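Local coordinates for protein putative nucleoside-diphosphate-sugar epimerase (Staphylococcus aureus subsp. aureus, PDB 3E48) that is of unknown function but, as a putative nucleoside-diphosphate-sugar epimerase with a Rossmann-type NAD(P)H-binding domain, probably binds a dinucleotide cofactor, at residues Gly105-Gln110 with Met140-Asp145; Asn113-Ser118 with Ala244-Ala249; Glu153-His158 with Thr217-Glu222; Tyr162-Gly167 with Tyr202-Leu207. All blocks are in the same frame, centred on the assembly; numbering follows the deposited sequence.

Interaction 1: Gly105-Gln110 with Met140-Asp145; sequences GYYADQ and MAMYMD
Tyr107 lies against Ala141 and its two neighbours in the chain. Its CG sits between the backbone N and the carbonyl carbon (chi1 74°), and the ring lies over Ala141 CA. Its CB is 3.3 Å from Met140 O; CD2 touches that same oxygen, CE1 meets Ala141 CB, and OH reaches Met142 CB at 3.6 Å. Ala141 CA stands 3.5 Å from the centroid of the Tyr107 ring and 1° off its normal, a CH-pi contact on one face. The other tyrosine, Tyr106, has Ala141 O at its edge, in plane, and Tyr107 CD2 over one face. Its OH meets Met142 CE at 3.4 Å, is buried and has no polar partner in the model. Two backbone bonds fix the register: Met140 N donates to Gly105 O (2.8 Å), and Tyr107 N donates to Met140 O (2.9 Å). Beyond the segments, Met246 of helix 239-251 packs on Tyr106 and Met142, and Tyr107 OH makes a weak bond to Asn170 O. Flanking Tyr106 in this way, the bonds define a parallel bridge to Met140 at the carboxyl ends of strands 100-106 and 134-143, joined through helix 118-131 as a beta-alpha-beta unit of the Rossmann-type sheet.

Interaction 2: Asn113-Ser118 with Ala244-Ala249; sequences NPFHMS and ASMYHA
Ser245 of helix 239-251 reaches into the bend of the 113-118 loop, with Pro114 and Phe115 packed beside it. Its OG, placed between the backbone N and the carbonyl carbon (chi1 76°), accepts from His116 N at 3.0 Å with an N-H...O angle of 156°. The same OG is hydrogen-bonded to Leu242 O one turn back, and His116 ND1 lies 3.2 Å from it. Phe115 and Met246 run side by side and point the same way: Phe115 CD1 meets Met246 CB at 3.7 Å, while the selenium stands obliquely to the ring, 4.7 Å from Met246 SE to the Phe115 centroid, a Met-aromatic contact. Pro114 presses CG against Ala249 CA and CB, the former at 3.7 Å, and also approaches His248 CD2. Ala249 CB further meets Asn113 OD1 at 3.4 Å. That oxygen also accepts from Phe115 N at 2.8 Å in its carbonyl plane, closing an Asx turn within the loop. The loop leads from strand 100-106 into helix 118-131; helix 239-251 packs against it, with helix 226-231 touching Ala244 and His248, while the second subunit packs Ser129 on Pro114.

Interaction 3: Glu153-His158 with Thr217-Glu222; sequences ELMNMH and TEIKYE
The C-terminal end of helix 147-157 meets the segment that leads into strand 220-221: Leu154, Met155 and His158 pack on Thr217-Ile219, the approach to that strand, and on Lys220, its first residue, in a partly buried contact. The polar part centres on His158 O. Lys220 N donates to it at 3.0 Å with an N-H...O angle of 164°, coming from above the carbonyl plane, and Ile219 CA adds a CA-H...O contact. A water also donates to His158 O (2.7 Å) and to Glu222 OE2 (3.0 Å), bridging the segments. The imidazole and Glu218 lie side by side, pointing the same way, with ring and carboxylate planes 26° apart. The Glu218 chain bends at chi2, and OE2 reaches the ring edge in plane, 3.1 Å from His158 CD2. On the buried side, Ile219 CD1 touches both Leu154 CB (4.1 Å) and Met155 CG. The Met155 and Thr217 side chains cross at about a right angle, Met155 CG 3.6 Å from Thr217 OG1, an oxygen hydrogen-bonded to Ser215 OG. His158 leaves the helix with positive phi (63°), turning the chain into strand 159-160; the backbones of Lys220 and Glu222 hydrogen-bond to that of Leu160, so the contact opens a small two-stranded parallel sheet.

Interaction 4: Tyr162-Gly167 with Tyr202-Leu207; sequences YPAGDG and YDMKEL
Met204 is the bump that fits the bend of the 162-167 loop, filling the hollow between Tyr162 and Ala164. Its CB points toward the loop, and its chain is bent at chi2 and chi3. CG rests on Ala164 CB at 3.8 Å, and SE comes to Tyr162 CD2 at 3.9 Å. The two side chains cross at about a right angle, with the selenium oblique to the ring, a Met-aromatic contact. Beside it, Leu207 CD1 approaches Tyr162 CE2 at the ring edge, 4.3 Å away. Beyond the Met204 side chain the fit is made by backbone and water. Gly167 O lies 3.4 Å from Asp203 CA in a CA-H...O contact, and one water donates to Gly165 O (2.8 Å) and Gly167 O (2.7 Å) while accepting from Met204 N. The loop curves through a type II' turn from Ala164 to Gly167, with Gly165 at positive phi. At the start of helix 204-215, Asp203 N donates to Glu206 OE1, half of a capping box; the return bond to Asp203 OD2 is less sure, that oxygen being modelled too close to a neighbour. Strand 168-172 continues from the loop and pairs antiparallel with strand 194-203, Tyr162 stacks on Tyr247 of helix 239-251, and helices 226-231 and 147-157 also touch Tyr162.

Interaction 1 lies nearest the middle of the chain, in the sheet of the Rossmann-type domain. Interaction 2 is 11 Å away between centres and touches it, for instance at Tyr106 OH and Met246 SE, and the two cross along the sequence. Interaction 4, nested in the loop closed by interaction 2, meets it through Tyr247 of helix 239-251, and reaches the same sheet as interaction 1 through strand 194-203. Interaction 3, 24 Å from interaction 1, encloses interaction 4 in sequence and joins it where Tyr221 OH probably bonds Gly165 O. Interactions 3 and 4 thus join parts that follow strand 134-143, while interaction 2 ties the loop before helix 118-131 to helix 239-251; interactions 1 and 2 also touch the second subunit.

Interaction 1: Gly105-Gln110 with Met140-Asp145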
loop_
_atom_site.group_PDB
_atom_site.type_symbol
_atom_site.label_atom_id
_atom_site.label_comp_id
_atom_site.label_asym_id
_atom_site.label_seq_id
_atom_site.Cartn_x
_atom_site.Cartn_y
_atom_site.Cartn_z
ATOM N N GLY B 105 -4.561 9.226 -7.246
ATOM C CA GLY B 105 -3.404 8.361 -7.108
ATOM C C GLY B 105 -2.852 7.837 -8.418
ATOM O O GLY B 105 -3.510 7.912 -9.454
ATOM N N TYR B 106 -1.637 7.299 -8.366
ATOM C CA TYR B 106 -0.963 6.754 -9.545
ATOM C C TYR B 106 -1.239 5.253 -9.654
ATOM O O TYR B 106 -1.325 4.566 -8.638
ATOM C CB TYR B 106 0.538 7.020 -9.423
ATOM C CG TYR B 106 1.338 6.748 -10.673
ATOM C CD1 TYR B 106 0.909 7.219 -11.917
ATOM C CD2 TYR B 106 2.548 6.058 -10.610
ATOM C CE1 TYR B 106 1.665 7.013 -13.066
ATOM C CE2 TYR B 106 3.315 5.850 -11.753
ATOM C CZ TYR B 106 2.866 6.331 -12.978
ATOM O OH TYR B 106 3.619 6.130 -14.109
ATOM N N TYR B 107 -1.350 4.741 -10.880
ATOM C CA TYR B 107 -1.660 3.325 -11.085
ATOM C C TYR B 107 -0.566 2.296 -10.776
ATOM O O TYR B 107 -0.831 1.097 -10.808
ATOM C CB TYR B 107 -2.196 3.087 -12.508
ATOM C CG TYR B 107 -1.202 3.141 -13.662
ATOM C CD1 TYR B 107 -1.499 2.504 -14.867
ATOM C CD2 TYR B 107 -0.007 3.853 -13.577
ATOM C CE1 TYR B 107 -0.635 2.573 -15.963
ATOM C CE2 TYR B 107 0.867 3.931 -14.675
ATOM C CZ TYR B 107 0.543 3.286 -15.862
ATOM O OH TYR B 107 1.403 3.355 -16.940
ATOM N N ALA B 108 0.646 2.749 -10.472
ATOM C CA ALA B 108 1.743 1.827 -10.151
ATOM C C ALA B 108 1.672 1.585 -8.650
ATOM O O ALA B 108 2.534 2.034 -7.891
ATOM C CB ALA B 108 3.081 2.453 -10.532
ATOM N N ASP B 109 0.639 0.856 -8.235
ATOM C CA ASP B 109 0.401 0.625 -6.818
ATOM C C ASP B 109 0.065 -0.799 -6.370
ATOM O O ASP B 109 -0.452 -0.984 -5.268
ATOM C CB ASP B 109 -0.720 1.564 -6.355
ATOM C CG ASP B 109 -2.053 1.263 -7.027
ATOM O OD1 ASP B 109 -2.124 0.340 -7.872
ATOM O OD2 ASP B 109 -3.046 1.961 -6.713
ATOM N N GLN B 110 0.347 -1.802 -7.197
ATOM C CA GLN B 110 0.043 -3.179 -6.807
ATOM C C GLN B 110 0.962 -3.637 -5.681
ATOM O O GLN B 110 2.024 -3.056 -5.461
ATOM C CB GLN B 110 0.170 -4.126 -8.003
ATOM C CG GLN B 110 -0.740 -3.753 -9.175
ATOM C CD GLN B 110 0.007 -3.023 -10.278
ATOM O OE1 GLN B 110 0.848 -2.162 -10.009
ATOM N NE2 GLN B 110 -0.307 -3.357 -11.532
HETATM N N MSE B 140 -4.566 7.139 -11.921
HETATM C CA MSE B 140 -4.241 7.609 -13.260
HETATM C C MSE B 140 -3.080 6.844 -13.885
HETATM O O MSE B 140 -2.197 6.344 -13.177
HETATM C CB MSE B 140 -3.916 9.108 -13.227
HETATM C CG MSE B 140 -2.647 9.458 -12.474
HETATM SE SE MSE B 140 -2.415 11.375 -12.219
HETATM C CE MSE B 140 -1.734 11.322 -10.417
ATOM N N ALA B 141 -3.096 6.749 -15.214
ATOM C CA ALA B 141 -2.032 6.077 -15.957
ATOM C C ALA B 141 -0.869 7.064 -16.099
ATOM O O ALA B 141 -0.907 8.144 -15.513
ATOM C CB ALA B 141 -2.546 5.634 -17.329
HETATM N N MSE B 142 0.153 6.700 -16.872
HETATM C CA MSE B 142 1.338 7.548 -17.047
HETATM C C MSE B 142 1.145 8.762 -17.967
HETATM O O MSE B 142 0.627 8.635 -19.071
HETATM C CB MSE B 142 2.509 6.697 -17.562
HETATM C CG MSE B 142 3.863 7.400 -17.519
HETATM SE SE MSE B 142 5.320 6.300 -18.190
HETATM C CE MSE B 142 5.352 4.937 -16.809
ATOM N N TYR B 143 1.579 9.938 -17.515
ATOM C CA TYR B 143 1.441 11.152 -18.322
ATOM C C TYR B 143 2.139 11.071 -19.677
ATOM O O TYR B 143 3.289 10.639 -19.768
ATOM C CB TYR B 143 2.028 12.372 -17.605
ATOM C CG TYR B 143 1.450 12.702 -16.256
ATOM C CD1 TYR B 143 0.075 12.833 -16.070
ATOM C CD2 TYR B 143 2.292 12.952 -15.170
ATOM C CE1 TYR B 143 -0.451 13.210 -14.838
ATOM C CE2 TYR B 143 1.778 13.329 -13.938
ATOM C CZ TYR B 143 0.409 13.456 -13.780
ATOM O OH TYR B 143 -0.101 13.841 -12.565
HETATM N N MSE B 144 1.453 11.521 -20.724
HETATM C CA MSE B 144 2.047 11.548 -22.062
HETATM C C MSE B 144 2.872 12.822 -22.193
HETATM O O MSE B 144 3.879 12.852 -22.896
HETATM C CB MSE B 144 0.971 11.614 -23.148
HETATM C CG MSE B 144 0.323 10.312 -23.526
HETATM SE SE MSE B 144 -1.037 10.626 -24.867
HETATM C CE MSE B 144 -1.817 8.858 -24.840
ATOM N N ASP B 145 2.420 13.869 -21.512
ATOM C CA ASP B 145 3.040 15.186 -21.583
ATOM C C ASP B 145 4.572 15.267 -21.570
ATOM O O ASP B 145 5.162 15.937 -22.418
ATOM C CB ASP B 145 2.439 16.082 -20.491
ATOM C CG ASP B 145 0.925 16.160 -20.581
ATOM O OD1 ASP B 145 0.261 15.116 -20.394
ATOM O OD2 ASP B 145 0.391 17.255 -20.848
#

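Interaction 2: Asn113-Ser118 with Ala244-Ala249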
loop_
_atom_site.group_PDB
_atom_site.type_symbol
_atom_site.label_atom_id
_atom_site.label_comp_id
_atom_site.label_asym_id
_atom_site.label_seq_id
_atom_site.Cartn_x
_atom_site.Cartn_y
_atom_site.Cartn_z
ATOM N N ASN B 113 4.417 -4.117 -7.009
ATOM C CA ASN B 113 4.931 -3.140 -7.961
ATOM C C ASN B 113 6.231 -2.559 -7.407
ATOM O O ASN B 113 6.250 -1.992 -6.315
ATOM C CB ASN B 113 3.903 -2.031 -8.199
ATOM C CG ASN B 113 4.258 -1.163 -9.385
ATOM O OD1 ASN B 113 5.317 -0.552 -9.411
ATOM N ND2 ASN B 113 3.374 -1.110 -10.379
ATOM N N PRO B 114 7.336 -2.690 -8.164
ATOM C CA PRO B 114 8.667 -2.206 -7.791
ATOM C C PRO B 114 8.873 -0.694 -7.823
ATOM O O PRO B 114 9.917 -0.201 -7.382
ATOM C CB PRO B 114 9.576 -2.931 -8.774
ATOM C CG PRO B 114 8.744 -2.967 -10.003
ATOM C CD PRO B 114 7.383 -3.371 -9.470
ATOM N N PHE B 115 7.895 0.039 -8.352
ATOM C CA PHE B 115 7.993 1.494 -8.406
ATOM C C PHE B 115 8.220 2.007 -6.983
ATOM O O PHE B 115 7.472 1.662 -6.065
ATOM C CB PHE B 115 6.705 2.099 -8.988
ATOM C CG PHE B 115 6.720 3.602 -9.050
ATOM C CD1 PHE B 115 7.834 4.276 -9.540
ATOM C CD2 PHE B 115 5.624 4.344 -8.617
ATOM C CE1 PHE B 115 7.861 5.670 -9.600
ATOM C CE2 PHE B 115 5.639 5.741 -8.670
ATOM C CZ PHE B 115 6.760 6.404 -9.163
ATOM N N HIS B 116 9.243 2.841 -6.812
ATOM C CA HIS B 116 9.601 3.379 -5.504
ATOM C C HIS B 116 8.484 4.047 -4.724
ATOM O O HIS B 116 8.529 4.084 -3.496
ATOM C CB HIS B 116 10.762 4.361 -5.647
ATOM C CG HIS B 116 12.100 3.701 -5.772
ATOM N ND1 HIS B 116 12.262 2.431 -6.276
ATOM C CD2 HIS B 116 13.344 4.158 -5.488
ATOM C CE1 HIS B 116 13.551 2.129 -6.296
ATOM N NE2 HIS B 116 14.226 3.160 -5.825
HETATM N N MSE B 117 7.486 4.592 -5.413
HETATM C CA MSE B 117 6.401 5.240 -4.691
HETATM C C MSE B 117 5.197 4.332 -4.478
HETATM O O MSE B 117 4.179 4.774 -3.949
HETATM C CB MSE B 117 5.961 6.524 -5.404
HETATM C CG MSE B 117 7.074 7.558 -5.591
HETATM SE SE MSE B 117 8.061 7.990 -3.977
HETATM C CE MSE B 117 6.548 8.466 -2.866
ATOM N N SER B 118 5.291 3.061 -4.866
ATOM C CA SER B 118 4.138 2.186 -4.662
ATOM C C SER B 118 3.724 2.091 -3.182
ATOM O O SER B 118 2.533 2.057 -2.878
ATOM C CB SER B 118 4.389 0.781 -5.244
ATOM O OG SER B 118 5.338 0.060 -4.499
ATOM N N ALA B 244 13.835 4.800 -12.876
ATOM C CA ALA B 244 14.156 3.497 -13.441
ATOM C C ALA B 244 13.175 2.441 -12.931
ATOM O O ALA B 244 12.706 1.604 -13.698
ATOM C CB ALA B 244 15.590 3.104 -13.081
ATOM N N SER B 245 12.854 2.495 -11.641
ATOM C CA SER B 245 11.937 1.520 -11.051
ATOM C C SER B 245 10.554 1.606 -11.687
ATOM O O SER B 245 9.812 0.619 -11.731
ATOM C CB SER B 245 11.825 1.721 -9.530
ATOM O OG SER B 245 11.011 2.832 -9.192
HETATM N N MSE B 246 10.205 2.788 -12.187
HETATM C CA MSE B 246 8.911 2.976 -12.824
HETATM C C MSE B 246 8.875 2.172 -14.124
HETATM O O MSE B 246 7.935 1.419 -14.375
HETATM C CB MSE B 246 8.668 4.466 -13.094
HETATM C CG MSE B 246 7.254 4.808 -13.533
HETATM SE SE MSE B 246 6.945 6.724 -13.484
HETATM C CE MSE B 246 7.924 7.195 -15.083
ATOM N N TYR B 247 9.908 2.310 -14.950
ATOM C CA TYR B 247 9.939 1.557 -16.197
ATOM C C TYR B 247 10.168 0.073 -15.931
ATOM O O TYR B 247 9.745 -0.777 -16.713
ATOM C CB TYR B 247 10.999 2.144 -17.130
ATOM C CG TYR B 247 10.574 3.524 -17.581
ATOM C CD1 TYR B 247 9.497 3.684 -18.453
ATOM C CD2 TYR B 247 11.156 4.672 -17.042
ATOM C CE1 TYR B 247 9.000 4.948 -18.767
ATOM C CE2 TYR B 247 10.665 5.943 -17.346
ATOM C CZ TYR B 247 9.584 6.072 -18.208
ATOM O OH TYR B 247 9.070 7.312 -18.485
ATOM N N HIS B 248 10.820 -0.240 -14.815
ATOM C CA HIS B 248 11.053 -1.631 -14.458
ATOM C C HIS B 248 9.692 -2.275 -14.180
ATOM O O HIS B 248 9.452 -3.434 -14.523
ATOM C CB HIS B 248 11.957 -1.716 -13.229
ATOM C CG HIS B 248 12.314 -3.118 -12.837
ATOM N ND1 HIS B 248 12.811 -4.037 -13.735
ATOM C CD2 HIS B 248 12.256 -3.750 -11.641
ATOM C CE1 HIS B 248 13.045 -5.178 -13.109
ATOM N NE2 HIS B 248 12.717 -5.030 -11.839
ATOM N N ALA B 249 8.792 -1.513 -13.565
ATOM C CA ALA B 249 7.455 -2.026 -13.287
ATOM C C ALA B 249 6.784 -2.303 -14.633
ATOM O O ALA B 249 5.992 -3.234 -14.767
ATOM C CB ALA B 249 6.648 -1.005 -12.485
#

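Interaction 3: Glu153-His158 with Thr217-Glu222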
loop_
_atom_site.group_PDB
_atom_site.type_symbol
_atom_site.label_atom_id
_atom_site.label_comp_id
_atom_site.label_asym_id
_atom_site.label_seq_id
_atom_site.Cartn_x
_atom_site.Cartn_y
_atom_site.Cartn_z
ATOM N N GLU B 153 16.118 15.138 -26.814
ATOM C CA GLU B 153 17.164 14.209 -26.400
ATOM C C GLU B 153 17.030 12.885 -27.147
ATOM O O GLU B 153 18.026 12.311 -27.593
ATOM C CB GLU B 153 17.095 13.964 -24.889
ATOM C CG GLU B 153 18.388 13.421 -24.298
ATOM C CD GLU B 153 18.304 13.203 -22.798
ATOM O OE1 GLU B 153 17.803 14.106 -22.089
ATOM O OE2 GLU B 153 18.749 12.132 -22.327
ATOM N N LEU B 154 15.798 12.404 -27.285
ATOM C CA LEU B 154 15.549 11.150 -27.987
ATOM C C LEU B 154 16.019 11.235 -29.433
ATOM O O LEU B 154 16.571 10.278 -29.979
ATOM C CB LEU B 154 14.060 10.804 -27.953
ATOM C CG LEU B 154 13.484 10.421 -26.587
ATOM C CD1 LEU B 154 11.996 10.164 -26.730
ATOM C CD2 LEU B 154 14.197 9.180 -26.048
HETATM N N MSE B 155 15.798 12.386 -30.052
HETATM C CA MSE B 155 16.204 12.589 -31.434
HETATM C C MSE B 155 17.723 12.566 -31.546
HETATM O O MSE B 155 18.276 12.048 -32.516
HETATM C CB MSE B 155 15.654 13.918 -31.943
HETATM C CG MSE B 155 14.140 13.997 -31.868
HETATM SE SE MSE B 155 13.449 15.597 -32.645
HETATM C CE MSE B 155 13.061 16.599 -31.049
ATOM N N ASN B 156 18.389 13.129 -30.545
ATOM C CA ASN B 156 19.845 13.167 -30.516
ATOM C C ASN B 156 20.434 11.760 -30.463
ATOM O O ASN B 156 21.333 11.428 -31.235
ATOM C CB ASN B 156 20.323 13.974 -29.309
ATOM C CG ASN B 156 21.819 13.872 -29.101
ATOM O OD1 ASN B 156 22.601 14.066 -30.033
ATOM N ND2 ASN B 156 22.227 13.577 -27.873
HETATM N N MSE B 157 19.926 10.934 -29.553
HETATM C CA MSE B 157 20.413 9.563 -29.414
HETATM C C MSE B 157 19.864 8.664 -30.513
HETATM O O MSE B 157 20.442 7.621 -30.818
HETATM C CB MSE B 157 19.987 8.974 -28.068
HETATM C CG MSE B 157 20.410 9.771 -26.853
HETATM SE SE MSE B 157 19.879 8.866 -25.228
HETATM C CE MSE B 157 18.043 9.477 -25.142
ATOM N N HIS B 158 18.744 9.080 -31.099
ATOM C CA HIS B 158 18.068 8.311 -32.137
ATOM C C HIS B 158 17.624 6.987 -31.528
ATOM O O HIS B 158 17.465 5.986 -32.227
ATOM C CB HIS B 158 18.990 8.049 -33.333
ATOM C CG HIS B 158 19.418 9.291 -34.050
ATOM N ND1 HIS B 158 20.378 10.146 -33.549
ATOM C CD2 HIS B 158 19.004 9.834 -35.219
ATOM C CE1 HIS B 158 20.536 11.162 -34.381
ATOM N NE2 HIS B 158 19.714 10.996 -35.402
ATOM N N THR B 217 12.515 12.058 -37.427
ATOM C CA THR B 217 13.841 11.466 -37.296
ATOM C C THR B 217 13.714 10.020 -36.825
ATOM O O THR B 217 12.745 9.661 -36.157
ATOM C CB THR B 217 14.698 12.246 -36.282
ATOM O OG1 THR B 217 14.116 12.139 -34.979
ATOM C CG2 THR B 217 14.773 13.716 -36.670
ATOM N N GLU B 218 14.693 9.192 -37.177
ATOM C CA GLU B 218 14.674 7.787 -36.786
ATOM C C GLU B 218 15.001 7.594 -35.310
ATOM O O GLU B 218 16.040 8.046 -34.825
ATOM C CB GLU B 218 15.655 6.976 -37.642
ATOM C CG GLU B 218 17.083 7.513 -37.664
ATOM C CD GLU B 218 17.235 8.750 -38.533
ATOM O OE1 GLU B 218 16.951 8.661 -39.748
ATOM O OE2 GLU B 218 17.641 9.808 -38.004
ATOM N N ILE B 219 14.099 6.927 -34.597
ATOM C CA ILE B 219 14.277 6.649 -33.175
ATOM C C ILE B 219 13.924 5.185 -32.933
ATOM O O ILE B 219 12.763 4.794 -33.035
ATOM C CB ILE B 219 13.357 7.538 -32.303
ATOM C CG1 ILE B 219 13.664 9.018 -32.560
ATOM C CG2 ILE B 219 13.564 7.214 -30.830
ATOM C CD1 ILE B 219 12.767 9.977 -31.796
ATOM N N LYS B 220 14.928 4.376 -32.618
ATOM C CA LYS B 220 14.702 2.959 -32.380
ATOM C C LYS B 220 14.746 2.644 -30.892
ATOM O O LYS B 220 15.400 3.340 -30.118
ATOM C CB LYS B 220 15.748 2.126 -33.125
ATOM C CG LYS B 220 15.744 2.334 -34.637
ATOM C CD LYS B 220 16.767 1.443 -35.327
ATOM C CE LYS B 220 16.837 1.721 -36.825
ATOM N NZ LYS B 220 15.528 1.521 -37.511
ATOM N N TYR B 221 14.037 1.596 -30.492
ATOM C CA TYR B 221 14.009 1.200 -29.091
ATOM C C TYR B 221 15.238 0.379 -28.724
ATOM O O TYR B 221 15.346 -0.792 -29.088
ATOM C CB TYR B 221 12.743 0.393 -28.793
ATOM C CG TYR B 221 12.664 -0.131 -27.374
ATOM C CD1 TYR B 221 12.876 0.715 -26.286
ATOM C CD2 TYR B 221 12.339 -1.463 -27.118
ATOM C CE1 TYR B 221 12.765 0.251 -24.977
ATOM C CE2 TYR B 221 12.223 -1.939 -25.812
ATOM C CZ TYR B 221 12.433 -1.078 -24.748
ATOM O OH TYR B 221 12.288 -1.534 -23.456
ATOM N N GLU B 222 16.163 1.008 -28.010
ATOM C CA GLU B 222 17.388 0.355 -27.559
ATOM C C GLU B 222 17.536 0.668 -26.078
ATOM O O GLU B 222 18.306 1.546 -25.683
ATOM C CB GLU B 222 18.596 0.884 -28.332
ATOM C CG GLU B 222 18.620 0.467 -29.791
ATOM C CD GLU B 222 19.795 1.056 -30.545
ATOM O OE1 GLU B 222 20.946 0.887 -30.080
ATOM O OE2 GLU B 222 19.569 1.682 -31.604
HETATM O O HOH W 1 19.265 4.205 -33.289
#

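Interaction 4: Tyr162-Gly167 with Tyr202-Leu207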
loop_
_atom_site.group_PDB
_atom_site.type_symbol
_atom_site.label_atom_id
_atom_site.label_comp_id
_atom_site.label_asym_id
_atom_site.label_seq_id
_atom_site.Cartn_x
_atom_site.Cartn_y
_atom_site.Cartn_z
ATOM N N TYR B 162 14.174 3.696 -22.419
ATOM C CA TYR B 162 13.437 3.256 -21.236
ATOM C C TYR B 162 13.654 1.763 -20.987
ATOM O O TYR B 162 13.399 0.936 -21.858
ATOM C CB TYR B 162 11.937 3.518 -21.399
ATOM C CG TYR B 162 11.533 4.975 -21.486
ATOM C CD1 TYR B 162 12.051 5.925 -20.604
ATOM C CD2 TYR B 162 10.566 5.390 -22.401
ATOM C CE1 TYR B 162 11.606 7.252 -20.629
ATOM C CE2 TYR B 162 10.116 6.704 -22.432
ATOM C CZ TYR B 162 10.633 7.629 -21.547
ATOM O OH TYR B 162 10.154 8.920 -21.569
ATOM N N PRO B 163 14.135 1.400 -19.788
ATOM C CA PRO B 163 14.377 -0.007 -19.445
ATOM C C PRO B 163 13.067 -0.690 -19.081
ATOM O O PRO B 163 12.861 -1.099 -17.937
ATOM C CB PRO B 163 15.324 0.093 -18.258
ATOM C CG PRO B 163 14.827 1.327 -17.560
ATOM C CD PRO B 163 14.606 2.291 -18.714
ATOM N N ALA B 164 12.182 -0.808 -20.066
ATOM C CA ALA B 164 10.874 -1.411 -19.851
ATOM C C ALA B 164 10.718 -2.766 -20.525
ATOM O O ALA B 164 9.609 -3.291 -20.617
ATOM C CB ALA B 164 9.784 -0.460 -20.346
ATOM N N GLY B 165 11.826 -3.334 -20.993
ATOM C CA GLY B 165 11.758 -4.626 -21.650
ATOM C C GLY B 165 10.741 -4.648 -22.778
ATOM O O GLY B 165 10.658 -3.710 -23.567
ATOM N N ASP B 166 9.964 -5.722 -22.859
ATOM C CA ASP B 166 8.956 -5.852 -23.903
ATOM C C ASP B 166 7.571 -5.539 -23.335
ATOM O O ASP B 166 6.547 -5.916 -23.908
ATOM C CB ASP B 166 8.984 -7.271 -24.481
ATOM C CG ASP B 166 10.362 -7.663 -24.993
ATOM O OD1 ASP B 166 10.944 -6.895 -25.789
ATOM O OD2 ASP B 166 10.864 -8.740 -24.604
ATOM N N GLY B 167 7.552 -4.836 -22.208
ATOM C CA GLY B 167 6.295 -4.491 -21.570
ATOM C C GLY B 167 5.511 -3.392 -22.264
ATOM O O GLY B 167 6.057 -2.606 -23.042
ATOM N N TYR B 202 1.030 1.173 -25.040
ATOM C CA TYR B 202 2.001 1.058 -26.118
ATOM C C TYR B 202 3.214 0.292 -25.621
ATOM O O TYR B 202 3.675 0.522 -24.501
ATOM C CB TYR B 202 2.496 2.441 -26.545
ATOM C CG TYR B 202 1.431 3.430 -26.960
ATOM C CD1 TYR B 202 0.693 3.246 -28.130
ATOM C CD2 TYR B 202 1.204 4.589 -26.213
ATOM C CE1 TYR B 202 -0.235 4.194 -28.550
ATOM C CE2 TYR B 202 0.278 5.541 -26.624
ATOM C CZ TYR B 202 -0.437 5.340 -27.795
ATOM O OH TYR B 202 -1.342 6.285 -28.215
ATOM N N ASP B 203 3.732 -0.623 -26.433
ATOM C CA ASP B 203 4.944 -1.313 -26.032
ATOM C C ASP B 203 5.995 -0.277 -26.422
ATOM O O ASP B 203 5.679 0.673 -27.138
ATOM C CB ASP B 203 5.128 -2.628 -26.804
ATOM C CG ASP B 203 5.218 -2.429 -28.301
ATOM O OD1 ASP B 203 5.402 -3.436 -29.012
ATOM O OD2 ASP B 203 5.105 -1.278 -28.768
HETATM N N MSE B 204 7.229 -0.428 -25.961
HETATM C CA MSE B 204 8.242 0.571 -26.284
HETATM C C MSE B 204 8.593 0.645 -27.766
HETATM O O MSE B 204 9.118 1.653 -28.239
HETATM C CB MSE B 204 9.502 0.332 -25.455
HETATM C CG MSE B 204 9.289 0.515 -23.953
HETATM SE SE MSE B 204 8.564 2.261 -23.474
HETATM C CE MSE B 204 6.672 1.833 -23.458
ATOM N N LYS B 205 8.296 -0.420 -28.500
ATOM C CA LYS B 205 8.583 -0.454 -29.926
ATOM C C LYS B 205 7.619 0.476 -30.662
ATOM O O LYS B 205 8.025 1.236 -31.545
ATOM C CB LYS B 205 8.451 -1.888 -30.441
ATOM C CG LYS B 205 9.185 -2.159 -31.735
ATOM C CD LYS B 205 9.206 -3.649 -32.046
ATOM C CE LYS B 205 9.975 -4.431 -30.989
ATOM N NZ LYS B 205 11.411 -4.036 -30.929
ATOM N N GLU B 206 6.341 0.422 -30.295
ATOM C CA GLU B 206 5.334 1.282 -30.919
ATOM C C GLU B 206 5.580 2.727 -30.507
ATOM O O GLU B 206 5.408 3.650 -31.303
ATOM C CB GLU B 206 3.924 0.874 -30.489
ATOM C CG GLU B 206 3.479 -0.484 -30.995
ATOM C CD GLU B 206 2.170 -0.923 -30.371
ATOM O OE1 GLU B 206 2.098 -0.976 -29.124
ATOM O OE2 GLU B 206 1.217 -1.224 -31.122
ATOM N N LEU B 207 5.979 2.922 -29.254
ATOM C CA LEU B 207 6.242 4.265 -28.764
ATOM C C LEU B 207 7.337 4.901 -29.619
ATOM O O LEU B 207 7.218 6.047 -30.046
ATOM C CB LEU B 207 6.694 4.228 -27.302
ATOM C CG LEU B 207 6.228 5.371 -26.395
ATOM C CD1 LEU B 207 7.029 5.318 -25.106
ATOM C CD2 LEU B 207 6.411 6.718 -27.067
HETATM O O HOH W 2 8.270 -2.728 -24.558
#